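Local coordinates for glutathione s-transferase protein (Ralstonia solanacearum, PDB 3TOU) that binds glutathione and probably works as a glutathione transferase, joining the thiol of this tripeptide to electrophilic substrates, at residues A[190-193]-A[194-197]. Sequence-based numbering, arbitrary orientation.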
ATOM      1  N   THR A 190       5.275   0.619  24.668  1.00 19.42           N
ATOM      2  CA  THR A 190       6.059   1.268  25.728  1.00 19.43           C
ATOM      3  C   THR A 190       7.559   1.266  25.384  1.00 20.77           C
ATOM      4  O   THR A 190       8.253   2.266  25.599  1.00 21.77           O
ATOM      5  CB  THR A 190       5.766   0.591  27.116  1.00 24.00           C
ATOM      6  OG1 THR A 190       4.414   0.877  27.504  1.00 26.58           O
ATOM      7  CG2 THR A 190       6.714   1.084  28.215  1.00 30.44           C
ATOM      8  N   ARG A 191       8.043   0.161  24.816  1.00 17.47           N
ATOM      9  CA  ARG A 191       9.450   0.050  24.403  1.00 18.61           C
ATOM     10  C   ARG A 191       9.796   0.899  23.174  1.00 22.80           C
ATOM     11  O   ARG A 191      10.889   1.468  23.106  1.00 28.08           O
ATOM     12  CB  ARG A 191       9.828  -1.397  24.117  1.00 19.24           C
ATOM     13  CG  ARG A 191       9.798  -2.326  25.337  1.00 19.09           C
ATOM     14  CD  ARG A 191      10.472  -3.664  25.034  1.00 22.03           C
ATOM     15  NE  ARG A 191       9.839  -4.446  23.964  1.00 23.39           N
ATOM     16  CZ  ARG A 191       8.776  -5.241  24.118  1.00 26.62           C
ATOM     17  NH1 ARG A 191       8.184  -5.353  25.298  1.00 20.96           N
ATOM     18  NH2 ARG A 191       8.286  -5.923  23.081  1.00 19.62           N
ATOM     19  N   ILE A 192       8.888   0.968  22.202  1.00 14.89           N
ATOM     20  CA  ILE A 192       9.208   1.676  20.955  1.00 16.67           C
ATOM     21  C   ILE A 192       8.962   3.185  21.025  1.00 13.69           C
ATOM     22  O   ILE A 192       9.668   3.948  20.369  1.00 17.41           O
ATOM     23  CB  ILE A 192       8.529   1.021  19.706  1.00 18.41           C
ATOM     24  CG1 ILE A 192       9.414   1.223  18.460  1.00 20.12           C
ATOM     25  CG2 ILE A 192       7.087   1.515  19.517  1.00 14.97           C
ATOM     26  CD1 ILE A 192       8.971   0.439  17.246  1.00 22.14           C
ATOM     27  N   GLU A 193       7.993   3.619  21.839  1.00 17.08           N
ATOM     28  CA  GLU A 193       7.601   5.037  21.885  1.00 20.97           C
ATOM     29  C   GLU A 193       8.695   5.952  22.439  1.00 20.19           C
ATOM     30  O   GLU A 193       8.707   7.138  22.139  1.00 21.78           O
ATOM     31  CB  GLU A 193       6.286   5.245  22.652  1.00 23.42           C
ATOM     32  CG  GLU A 193       6.393   5.142  24.181  1.00 22.36           C
ATOM     33  CD  GLU A 193       5.053   5.341  24.876  1.00 30.90           C
ATOM     34  OE1 GLU A 193       4.298   6.260  24.492  1.00 30.12           O
ATOM     35  OE2 GLU A 193       4.763   4.579  25.820  1.00 35.17           O
ATOM     36  N   LYS A 194       9.617   5.377  23.209  1.00 21.71           N
ATOM     37  CA  LYS A 194      10.706   6.130  23.822  1.00 23.57           C
ATOM     38  C   LYS A 194      11.911   6.317  22.893  1.00 22.30           C
ATOM     39  O   LYS A 194      12.856   7.031  23.248  1.00 21.46           O
ATOM     40  CB  LYS A 194      11.140   5.474  25.139  1.00 25.96           C
ATOM     41  CG  LYS A 194      11.669   4.062  24.986  1.00 32.29           C
ATOM     42  CD  LYS A 194      12.114   3.465  26.330  1.00 43.17           C
ATOM     43  CE  LYS A 194      12.295   1.947  26.242  1.00 44.40           C
ATOM     44  NZ  LYS A 194      13.260   1.535  25.173  1.00 46.73           N
ATOM     45  N   ARG A 195      11.897   5.669  21.725  1.00 16.33           N
ATOM     46  CA  ARG A 195      12.991   5.841  20.762  1.00 17.24           C
ATOM     47  C   ARG A 195      12.964   7.271  20.265  1.00 13.97           C
ATOM     48  O   ARG A 195      11.879   7.798  20.010  1.00 16.13           O
ATOM     49  CB  ARG A 195      12.843   4.903  19.553  1.00 15.13           C
ATOM     50  CG  ARG A 195      12.979   3.437  19.860  1.00 17.61           C
ATOM     51  CD  ARG A 195      13.011   2.573  18.584  1.00 20.20           C
ATOM     52  NE  ARG A 195      14.307   2.641  17.893  1.00 14.59           N
ATOM     53  CZ  ARG A 195      15.382   1.928  18.224  1.00 19.16           C
ATOM     54  NH1 ARG A 195      15.349   1.075  19.260  1.00 19.90           N
ATOM     55  NH2 ARG A 195      16.503   2.068  17.522  1.00 17.47           N
ATOM     56  N   PRO A 196      14.151   7.913  20.131  1.00 18.85           N
ATOM     57  CA  PRO A 196      14.213   9.279  19.608  1.00 18.27           C
ATOM     58  C   PRO A 196      13.436   9.441  18.293  1.00 16.95           C
ATOM     59  O   PRO A 196      12.720  10.417  18.141  1.00 16.61           O
ATOM     60  CB  PRO A 196      15.715   9.503  19.395  1.00 17.84           C
ATOM     61  CG  PRO A 196      16.344   8.689  20.472  1.00 21.67           C
ATOM     62  CD  PRO A 196      15.484   7.431  20.540  1.00 20.80           C
ATOM     63  N   SER A 197      13.523   8.459  17.397  1.00 15.81           N
ATOM     64  CA  SER A 197      12.793   8.526  16.122  1.00 16.26           C
ATOM     65  C   SER A 197      11.278   8.643  16.310  1.00 17.40           C
ATOM     66  O   SER A 197      10.611   9.325  15.525  1.00 16.23           O
ATOM     67  CB  SER A 197      13.129   7.314  15.248  1.00 13.43           C
ATOM     68  OG  SER A 197      12.751   6.120  15.909  1.00 16.40           O
TER
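Lys194 folds back over the last turn of the helix before it, and its ammonium group bonds to a main-chain carbonyl there. Lys194 NZ lies 3.1 Å from Arg191 O, in the carbonyl plane and on a lone pair, with a C=O...N angle of 130°. Two torsions bring it there: chi1 of 61° sets CG of Lys194 between the backbone N and carbonyl carbon, 3.3 Å from Arg191 O, and a bend at chi4 turns NZ toward that oxygen. The methylenes thus run beside the carbonyls of Thr190 and Arg191, while the Arg191 guanidinium points elsewhere, to Thr148 O.

The second hydrogen bond is between backbones. Arg195 N donates to Ile192 O over 3.1 Å, fairly straight at the hydrogen (161°). This i to i+3 bond closes a type I beta turn over residues 192-195.

Apolar contact is slight: Ile192 CG1 packs at 3.8 Å against CD of Arg195, the two side chains crossing at a slant, and both also touch Leu155. The arginine chain bends at chi3, about CG-CD, and its NE forms a salt bridge with Glu23, which also accepts a hydrogen bond from Ser197 OG.

In the all-helical C-terminal domain of the GST fold, this surface corner joins helix 183-193 to helix 196-199, with Arg195 as N-cap residue of the latter; Glu23 ties it to helix 12-23 of the thioredoxin-like N-terminal domain.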